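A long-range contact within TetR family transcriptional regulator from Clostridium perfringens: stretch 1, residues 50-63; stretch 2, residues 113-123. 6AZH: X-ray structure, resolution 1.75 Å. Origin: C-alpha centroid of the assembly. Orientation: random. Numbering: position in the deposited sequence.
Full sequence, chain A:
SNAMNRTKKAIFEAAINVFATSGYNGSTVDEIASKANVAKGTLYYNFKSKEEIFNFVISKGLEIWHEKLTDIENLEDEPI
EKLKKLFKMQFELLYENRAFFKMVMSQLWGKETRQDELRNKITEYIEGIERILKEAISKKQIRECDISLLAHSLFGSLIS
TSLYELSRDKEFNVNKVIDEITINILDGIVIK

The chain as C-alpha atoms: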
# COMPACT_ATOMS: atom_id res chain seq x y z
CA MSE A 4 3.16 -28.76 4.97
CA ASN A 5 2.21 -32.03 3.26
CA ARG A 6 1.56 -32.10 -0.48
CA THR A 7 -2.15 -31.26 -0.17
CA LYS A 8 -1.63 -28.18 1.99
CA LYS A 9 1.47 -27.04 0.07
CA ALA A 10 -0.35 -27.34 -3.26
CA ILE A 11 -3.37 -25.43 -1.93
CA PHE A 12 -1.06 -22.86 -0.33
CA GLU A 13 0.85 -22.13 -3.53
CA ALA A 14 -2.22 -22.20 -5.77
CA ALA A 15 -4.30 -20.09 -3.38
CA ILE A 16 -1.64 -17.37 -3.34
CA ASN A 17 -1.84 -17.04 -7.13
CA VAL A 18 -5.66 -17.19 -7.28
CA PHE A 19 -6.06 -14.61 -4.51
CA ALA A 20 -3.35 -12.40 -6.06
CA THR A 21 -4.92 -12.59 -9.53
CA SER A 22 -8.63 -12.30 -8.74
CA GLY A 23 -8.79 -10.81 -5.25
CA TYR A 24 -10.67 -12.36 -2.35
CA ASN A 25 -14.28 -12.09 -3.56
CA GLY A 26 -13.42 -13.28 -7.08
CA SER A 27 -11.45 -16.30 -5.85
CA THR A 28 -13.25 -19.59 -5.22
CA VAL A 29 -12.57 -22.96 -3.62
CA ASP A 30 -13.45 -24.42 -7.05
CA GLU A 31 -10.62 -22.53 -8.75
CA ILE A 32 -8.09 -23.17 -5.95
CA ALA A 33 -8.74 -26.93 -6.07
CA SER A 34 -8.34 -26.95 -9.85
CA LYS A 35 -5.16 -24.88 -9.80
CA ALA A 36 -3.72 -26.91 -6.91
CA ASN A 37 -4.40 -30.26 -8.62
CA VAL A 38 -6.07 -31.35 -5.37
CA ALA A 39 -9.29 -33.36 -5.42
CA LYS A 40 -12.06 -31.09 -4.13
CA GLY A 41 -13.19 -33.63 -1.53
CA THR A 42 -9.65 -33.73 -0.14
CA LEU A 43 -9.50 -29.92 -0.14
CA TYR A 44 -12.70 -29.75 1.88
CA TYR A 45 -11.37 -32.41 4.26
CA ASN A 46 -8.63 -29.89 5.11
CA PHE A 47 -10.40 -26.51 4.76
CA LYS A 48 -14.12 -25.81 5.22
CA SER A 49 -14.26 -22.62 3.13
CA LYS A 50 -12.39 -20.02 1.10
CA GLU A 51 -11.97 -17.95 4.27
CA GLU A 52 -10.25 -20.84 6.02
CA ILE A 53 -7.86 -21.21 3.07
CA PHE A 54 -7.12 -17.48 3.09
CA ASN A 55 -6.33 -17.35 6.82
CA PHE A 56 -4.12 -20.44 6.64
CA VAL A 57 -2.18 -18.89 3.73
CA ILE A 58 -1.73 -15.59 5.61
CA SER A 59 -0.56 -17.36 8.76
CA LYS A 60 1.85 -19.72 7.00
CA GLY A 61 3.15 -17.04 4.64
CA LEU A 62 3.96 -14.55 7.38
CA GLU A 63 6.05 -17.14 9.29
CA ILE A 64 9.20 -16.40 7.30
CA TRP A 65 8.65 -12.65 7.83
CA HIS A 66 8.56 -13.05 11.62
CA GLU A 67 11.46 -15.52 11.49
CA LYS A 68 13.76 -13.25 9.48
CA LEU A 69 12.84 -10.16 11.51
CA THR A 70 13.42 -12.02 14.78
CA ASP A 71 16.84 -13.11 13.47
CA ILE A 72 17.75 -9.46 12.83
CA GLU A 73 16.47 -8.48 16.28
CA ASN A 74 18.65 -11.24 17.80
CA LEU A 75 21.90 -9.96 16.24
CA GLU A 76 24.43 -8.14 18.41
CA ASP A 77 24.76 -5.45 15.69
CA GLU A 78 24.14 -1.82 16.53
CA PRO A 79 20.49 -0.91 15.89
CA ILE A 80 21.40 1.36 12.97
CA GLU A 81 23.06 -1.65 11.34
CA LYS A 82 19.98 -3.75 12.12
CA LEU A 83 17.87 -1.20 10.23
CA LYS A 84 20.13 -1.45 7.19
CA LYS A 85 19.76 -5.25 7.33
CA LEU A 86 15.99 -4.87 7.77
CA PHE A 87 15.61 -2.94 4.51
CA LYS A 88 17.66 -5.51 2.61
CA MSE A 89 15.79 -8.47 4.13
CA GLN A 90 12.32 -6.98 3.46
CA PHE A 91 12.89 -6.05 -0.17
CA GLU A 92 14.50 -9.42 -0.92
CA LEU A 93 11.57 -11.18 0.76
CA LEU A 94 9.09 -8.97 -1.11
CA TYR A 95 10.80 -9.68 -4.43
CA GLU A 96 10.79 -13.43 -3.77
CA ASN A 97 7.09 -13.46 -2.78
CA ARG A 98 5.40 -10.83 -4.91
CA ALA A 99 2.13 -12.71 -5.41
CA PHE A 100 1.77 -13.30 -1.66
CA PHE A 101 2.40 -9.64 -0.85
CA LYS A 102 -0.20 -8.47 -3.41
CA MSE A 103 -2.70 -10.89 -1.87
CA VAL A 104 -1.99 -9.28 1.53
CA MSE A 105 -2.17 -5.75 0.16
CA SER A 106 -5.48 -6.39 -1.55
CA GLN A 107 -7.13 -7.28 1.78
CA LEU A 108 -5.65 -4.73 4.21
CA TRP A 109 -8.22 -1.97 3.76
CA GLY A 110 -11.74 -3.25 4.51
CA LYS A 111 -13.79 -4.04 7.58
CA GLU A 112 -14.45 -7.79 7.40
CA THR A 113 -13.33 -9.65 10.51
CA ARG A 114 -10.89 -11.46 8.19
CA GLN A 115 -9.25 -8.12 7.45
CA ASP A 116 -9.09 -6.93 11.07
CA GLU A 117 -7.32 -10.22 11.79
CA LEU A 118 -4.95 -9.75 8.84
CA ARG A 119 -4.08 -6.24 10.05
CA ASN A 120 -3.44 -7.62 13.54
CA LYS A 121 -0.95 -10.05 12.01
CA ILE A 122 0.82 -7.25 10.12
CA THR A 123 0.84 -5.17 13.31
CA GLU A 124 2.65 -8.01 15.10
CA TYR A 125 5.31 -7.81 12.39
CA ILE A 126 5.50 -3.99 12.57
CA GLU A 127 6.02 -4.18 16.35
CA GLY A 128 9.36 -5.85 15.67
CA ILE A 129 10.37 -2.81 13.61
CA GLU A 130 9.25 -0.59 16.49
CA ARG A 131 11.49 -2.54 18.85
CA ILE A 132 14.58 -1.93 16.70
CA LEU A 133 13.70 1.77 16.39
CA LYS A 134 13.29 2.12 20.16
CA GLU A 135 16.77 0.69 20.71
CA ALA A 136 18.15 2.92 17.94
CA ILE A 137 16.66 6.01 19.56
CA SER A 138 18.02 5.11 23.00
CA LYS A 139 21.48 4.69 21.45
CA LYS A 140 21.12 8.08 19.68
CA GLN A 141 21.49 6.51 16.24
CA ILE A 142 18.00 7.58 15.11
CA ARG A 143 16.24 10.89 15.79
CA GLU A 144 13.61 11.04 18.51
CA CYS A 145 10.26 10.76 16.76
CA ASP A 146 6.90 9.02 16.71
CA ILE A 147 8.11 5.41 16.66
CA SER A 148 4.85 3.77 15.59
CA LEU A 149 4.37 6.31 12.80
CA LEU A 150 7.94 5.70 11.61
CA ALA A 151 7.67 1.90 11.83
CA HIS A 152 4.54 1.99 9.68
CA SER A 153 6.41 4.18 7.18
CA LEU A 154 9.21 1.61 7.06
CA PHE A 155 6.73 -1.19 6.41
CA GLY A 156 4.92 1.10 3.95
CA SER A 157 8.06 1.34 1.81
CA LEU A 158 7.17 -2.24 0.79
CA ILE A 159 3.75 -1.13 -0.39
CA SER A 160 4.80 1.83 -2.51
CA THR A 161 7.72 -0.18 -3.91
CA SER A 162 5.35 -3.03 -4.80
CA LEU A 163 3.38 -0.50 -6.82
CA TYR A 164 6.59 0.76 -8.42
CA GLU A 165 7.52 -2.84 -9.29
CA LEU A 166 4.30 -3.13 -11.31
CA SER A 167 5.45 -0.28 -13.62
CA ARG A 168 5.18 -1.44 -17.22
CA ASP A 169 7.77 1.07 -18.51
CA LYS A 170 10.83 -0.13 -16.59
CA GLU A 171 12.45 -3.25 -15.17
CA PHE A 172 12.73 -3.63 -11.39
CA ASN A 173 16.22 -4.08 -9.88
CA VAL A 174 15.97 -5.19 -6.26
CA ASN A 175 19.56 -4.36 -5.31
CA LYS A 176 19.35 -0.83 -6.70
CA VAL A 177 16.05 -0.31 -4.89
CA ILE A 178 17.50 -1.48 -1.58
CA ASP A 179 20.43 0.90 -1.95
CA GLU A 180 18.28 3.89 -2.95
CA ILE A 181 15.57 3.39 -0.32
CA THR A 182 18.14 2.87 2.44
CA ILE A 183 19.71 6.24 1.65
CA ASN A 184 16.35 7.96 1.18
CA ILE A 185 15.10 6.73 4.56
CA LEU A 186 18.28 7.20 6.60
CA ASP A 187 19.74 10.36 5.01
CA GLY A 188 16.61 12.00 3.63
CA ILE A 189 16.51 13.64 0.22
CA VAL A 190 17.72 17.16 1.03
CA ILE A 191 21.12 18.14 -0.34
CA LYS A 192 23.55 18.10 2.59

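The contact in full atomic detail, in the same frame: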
# COMPACT_ATOMS: atom_id res chain seq x y z
N LYS A 50 -13.38 -20.94 1.63
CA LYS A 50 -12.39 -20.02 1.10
C LYS A 50 -11.73 -19.20 2.21
O LYS A 50 -10.51 -18.98 2.19
CB LYS A 50 -13.07 -19.11 0.07
CG LYS A 50 -12.24 -17.97 -0.46
CD LYS A 50 -12.98 -17.31 -1.61
CE LYS A 50 -13.98 -16.27 -1.15
NZ LYS A 50 -14.78 -15.78 -2.31
N GLU A 51 -12.53 -18.76 3.19
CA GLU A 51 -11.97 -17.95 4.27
C GLU A 51 -10.96 -18.74 5.08
O GLU A 51 -9.94 -18.20 5.51
CB GLU A 51 -13.06 -17.41 5.19
CG GLU A 51 -12.50 -16.50 6.31
CD GLU A 51 -13.56 -15.57 6.90
OE1 GLU A 51 -14.18 -15.95 7.91
OE2 GLU A 51 -13.77 -14.46 6.36
N GLU A 52 -11.23 -20.03 5.30
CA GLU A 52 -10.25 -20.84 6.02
C GLU A 52 -8.97 -20.97 5.22
O GLU A 52 -7.87 -20.92 5.79
CB GLU A 52 -10.84 -22.22 6.35
CG GLU A 52 -11.81 -22.19 7.52
CD GLU A 52 -12.07 -23.57 8.15
OE1 GLU A 52 -11.46 -24.57 7.72
OE2 GLU A 52 -12.90 -23.64 9.08
N ILE A 53 -9.07 -21.12 3.89
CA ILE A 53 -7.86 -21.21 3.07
C ILE A 53 -7.08 -19.92 3.17
O ILE A 53 -5.86 -19.92 3.39
CB ILE A 53 -8.20 -21.54 1.61
CG1 ILE A 53 -8.85 -22.93 1.49
CG2 ILE A 53 -6.91 -21.50 0.78
CD1 ILE A 53 -9.44 -23.20 0.11
N PHE A 54 -7.77 -18.79 3.01
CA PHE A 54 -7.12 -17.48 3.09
C PHE A 54 -6.34 -17.32 4.39
O PHE A 54 -5.17 -16.91 4.37
CB PHE A 54 -8.17 -16.38 2.97
CG PHE A 54 -7.58 -14.99 2.98
CD1 PHE A 54 -7.42 -14.30 4.17
CD2 PHE A 54 -7.17 -14.40 1.79
CE1 PHE A 54 -6.85 -13.04 4.16
CE2 PHE A 54 -6.60 -13.13 1.79
CZ PHE A 54 -6.45 -12.46 2.98
N ASN A 55 -6.98 -17.60 5.53
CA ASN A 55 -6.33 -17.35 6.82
C ASN A 55 -5.12 -18.25 7.02
O ASN A 55 -4.09 -17.82 7.55
CB ASN A 55 -7.34 -17.54 7.95
CG ASN A 55 -8.36 -16.42 8.01
OD1 ASN A 55 -8.13 -15.33 7.47
ND2 ASN A 55 -9.49 -16.69 8.65
N PHE A 56 -5.25 -19.52 6.60
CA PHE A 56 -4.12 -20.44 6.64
C PHE A 56 -2.95 -19.92 5.81
O PHE A 56 -1.80 -19.92 6.27
CB PHE A 56 -4.61 -21.81 6.13
CG PHE A 56 -3.51 -22.70 5.65
CD1 PHE A 56 -2.80 -23.49 6.54
CD2 PHE A 56 -3.22 -22.79 4.30
CE1 PHE A 56 -1.79 -24.31 6.10
CE2 PHE A 56 -2.21 -23.62 3.85
CZ PHE A 56 -1.50 -24.37 4.75
N VAL A 57 -3.24 -19.43 4.59
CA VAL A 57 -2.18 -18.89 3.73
C VAL A 57 -1.51 -17.68 4.39
O VAL A 57 -0.27 -17.58 4.41
CB VAL A 57 -2.74 -18.53 2.33
CG1 VAL A 57 -1.68 -17.83 1.50
CG2 VAL A 57 -3.27 -19.79 1.59
N ILE A 58 -2.31 -16.76 4.93
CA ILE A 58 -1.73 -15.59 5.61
C ILE A 58 -0.83 -16.04 6.75
O ILE A 58 0.30 -15.56 6.90
CB ILE A 58 -2.83 -14.65 6.14
CG1 ILE A 58 -3.62 -13.99 5.00
CG2 ILE A 58 -2.23 -13.62 7.13
CD1 ILE A 58 -2.79 -13.12 4.07
N SER A 59 -1.32 -16.96 7.58
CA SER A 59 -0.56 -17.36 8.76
C SER A 59 0.73 -18.06 8.36
O SER A 59 1.82 -17.70 8.84
CB SER A 59 -1.42 -18.26 9.65
OG SER A 59 -0.72 -18.57 10.85
N LYS A 60 0.65 -19.04 7.46
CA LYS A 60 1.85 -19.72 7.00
C LYS A 60 2.81 -18.76 6.31
O LYS A 60 4.03 -18.79 6.56
CB LYS A 60 1.49 -20.88 6.07
CG LYS A 60 2.68 -21.45 5.32
CD LYS A 60 3.64 -22.17 6.28
CE LYS A 60 2.90 -23.21 7.14
NZ LYS A 60 3.76 -23.80 8.22
N GLY A 61 2.29 -17.89 5.43
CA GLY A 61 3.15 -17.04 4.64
C GLY A 61 3.88 -16.00 5.46
O GLY A 61 4.99 -15.59 5.11
N LEU A 62 3.28 -15.55 6.57
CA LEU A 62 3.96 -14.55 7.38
C LEU A 62 5.00 -15.16 8.31
O LEU A 62 5.76 -14.41 8.93
CB LEU A 62 2.95 -13.77 8.21
CG LEU A 62 2.53 -12.35 7.83
CD1 LEU A 62 3.16 -11.80 6.53
CD2 LEU A 62 1.05 -12.26 7.80
N GLU A 63 5.07 -16.50 8.40
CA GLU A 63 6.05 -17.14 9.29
C GLU A 63 7.47 -16.72 8.96
O GLU A 63 8.26 -16.39 9.86
CB GLU A 63 5.91 -18.66 9.21
CG GLU A 63 4.63 -19.16 9.84
CD GLU A 63 4.45 -20.67 9.72
OE1 GLU A 63 5.33 -21.33 9.13
OE2 GLU A 63 3.42 -21.19 10.21
N THR A 113 -14.11 -9.10 9.40
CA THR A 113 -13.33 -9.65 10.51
C THR A 113 -12.02 -10.26 10.00
O THR A 113 -10.97 -10.13 10.63
CB THR A 113 -14.16 -10.71 11.25
OG1 THR A 113 -15.35 -10.09 11.78
CG2 THR A 113 -13.37 -11.31 12.41
N ARG A 114 -12.08 -10.91 8.84
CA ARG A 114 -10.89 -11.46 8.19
C ARG A 114 -9.81 -10.39 8.02
O ARG A 114 -8.62 -10.67 8.16
CB ARG A 114 -11.30 -12.05 6.84
CG ARG A 114 -10.20 -12.53 5.94
CD ARG A 114 -10.81 -12.91 4.56
NE ARG A 114 -11.26 -11.74 3.80
CZ ARG A 114 -12.54 -11.40 3.63
NH1 ARG A 114 -13.53 -12.11 4.16
NH2 ARG A 114 -12.84 -10.32 2.91
N GLN A 115 -10.22 -9.16 7.73
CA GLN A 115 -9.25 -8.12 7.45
C GLN A 115 -8.74 -7.45 8.72
O GLN A 115 -7.58 -7.05 8.77
CB GLN A 115 -9.85 -7.10 6.49
CG GLN A 115 -10.48 -7.76 5.25
CD GLN A 115 -11.22 -6.78 4.38
OE1 GLN A 115 -12.40 -6.50 4.60
NE2 GLN A 115 -10.54 -6.24 3.38
N ASP A 116 -9.59 -7.31 9.75
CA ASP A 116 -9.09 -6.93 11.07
C ASP A 116 -8.01 -7.90 11.52
O ASP A 116 -6.95 -7.49 12.02
CB ASP A 116 -10.23 -6.92 12.09
CG ASP A 116 -11.16 -5.74 11.93
OD1 ASP A 116 -10.68 -4.64 11.60
OD2 ASP A 116 -12.38 -5.91 12.17
N GLU A 117 -8.27 -9.20 11.36
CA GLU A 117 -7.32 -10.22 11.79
C GLU A 117 -6.02 -10.15 10.99
O GLU A 117 -4.93 -10.27 11.56
CB GLU A 117 -7.96 -11.61 11.67
CG GLU A 117 -8.99 -11.88 12.75
CD GLU A 117 -10.01 -12.96 12.37
OE1 GLU A 117 -9.86 -13.61 11.31
OE2 GLU A 117 -10.96 -13.16 13.16
N LEU A 118 -6.13 -9.95 9.68
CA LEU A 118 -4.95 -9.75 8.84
C LEU A 118 -4.14 -8.55 9.32
O LEU A 118 -2.91 -8.63 9.42
CB LEU A 118 -5.37 -9.55 7.39
CG LEU A 118 -4.27 -9.09 6.43
CD1 LEU A 118 -3.13 -10.09 6.39
CD2 LEU A 118 -4.80 -8.82 5.04
N ARG A 119 -4.81 -7.43 9.58
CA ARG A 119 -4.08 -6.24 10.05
C ARG A 119 -3.43 -6.50 11.40
O ARG A 119 -2.33 -5.99 11.67
CB ARG A 119 -5.02 -5.04 10.13
CG ARG A 119 -5.27 -4.35 8.79
CD ARG A 119 -6.07 -3.06 8.95
NE ARG A 119 -7.40 -3.29 9.50
CZ ARG A 119 -8.51 -3.45 8.78
NH1 ARG A 119 -8.46 -3.41 7.45
NH2 ARG A 119 -9.66 -3.66 9.38
N ASN A 120 -4.08 -7.27 12.28
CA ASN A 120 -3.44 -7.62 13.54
C ASN A 120 -2.18 -8.43 13.32
O ASN A 120 -1.21 -8.29 14.07
CB ASN A 120 -4.40 -8.39 14.45
CG ASN A 120 -5.57 -7.53 14.94
OD1 ASN A 120 -5.68 -6.34 14.62
ND2 ASN A 120 -6.47 -8.15 15.71
N LYS A 121 -2.16 -9.29 12.30
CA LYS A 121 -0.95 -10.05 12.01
C LYS A 121 0.16 -9.16 11.48
O LYS A 121 1.33 -9.34 11.84
CB LYS A 121 -1.26 -11.15 10.99
CG LYS A 121 -1.35 -12.55 11.57
CD LYS A 121 -2.52 -12.69 12.51
CE LYS A 121 -3.10 -14.10 12.46
NZ LYS A 121 -2.17 -15.12 13.04
N ILE A 122 -0.18 -8.20 10.61
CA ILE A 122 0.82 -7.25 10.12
C ILE A 122 1.33 -6.39 11.26
O ILE A 122 2.53 -6.07 11.33
CB ILE A 122 0.21 -6.42 8.98
CG1 ILE A 122 -0.15 -7.33 7.78
CG2 ILE A 122 1.11 -5.27 8.57
CD1 ILE A 122 1.03 -8.08 7.19
N THR A 123 0.44 -5.99 12.17
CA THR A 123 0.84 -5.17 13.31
C THR A 123 1.86 -5.90 14.17
O THR A 123 2.85 -5.29 14.61
CB THR A 123 -0.40 -4.79 14.13
OG1 THR A 123 -1.20 -3.89 13.37
CG2 THR A 123 -0.01 -4.10 15.45
O HOH W 1 -14.45 -12.20 7.77
O HOH W 2 -6.86 -12.92 7.80
O HOH W 3 -11.50 -14.71 9.65

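Two helices that run side by side in the same direction can be held together by a salt bridge near one end and apolar packing further along, with polar groups beside it, and this TetR family regulator offers a compact example. The axes of helix 50-63 and helix 113-123 lie 11.0 Å apart at closest approach and their N-to-C directions differ by 5°, close to parallel, so the two helices stay close enough for contacts over several turns.

Arg114 covers the most surface. Its extended chi1 and chi2 (both t) carry the side chain along Phe54, where Arg114 CD lies 3.7 Å from Phe54 CD1, and bring the guanidinium to Glu51. There Arg114 NH1 donates a hydrogen bond to Glu51 OE2 at 3.2 Å, the carboxylate oxygen lying near the guanidinium plane; charge and direction thus combine in a salt bridge. The same carboxylate oxygen accepts a hydrogen bond from a water that in turn accepts one from the backbone N of Arg114, so Glu51 is tied to this residue twice. A second water donates to both Asn55 OD1 and Arg114 O, and a third joins Asn55 ND2 to Glu117 OE1, which are 4.1 Å apart and too distant for a direct bond.

One turn on, Leu118 replaces polarity with packing. Leu118 CD1 meets Ile58 CG2 at 3.7 Å, while Leu118 CD2 lies 4.5 Å from Phe54 CZ, at the edge of the ring. The two methyls therefore reach successive turns of the partner helix, and the CA atoms of Ile58 and Leu118 are just 7.4 Å apart.

Lys121 continues the pattern in mixed form. Leu62 CD2 packs 4.1 Å from Lys121 CB and 4.2 Å from Ile122 CD1, whereas Lys121 NZ stays 4.3 Å from Ser59 OG, beyond hydrogen-bonding distance. The aliphatic part of a lysine can thus extend an apolar seam without its amine bonding across it.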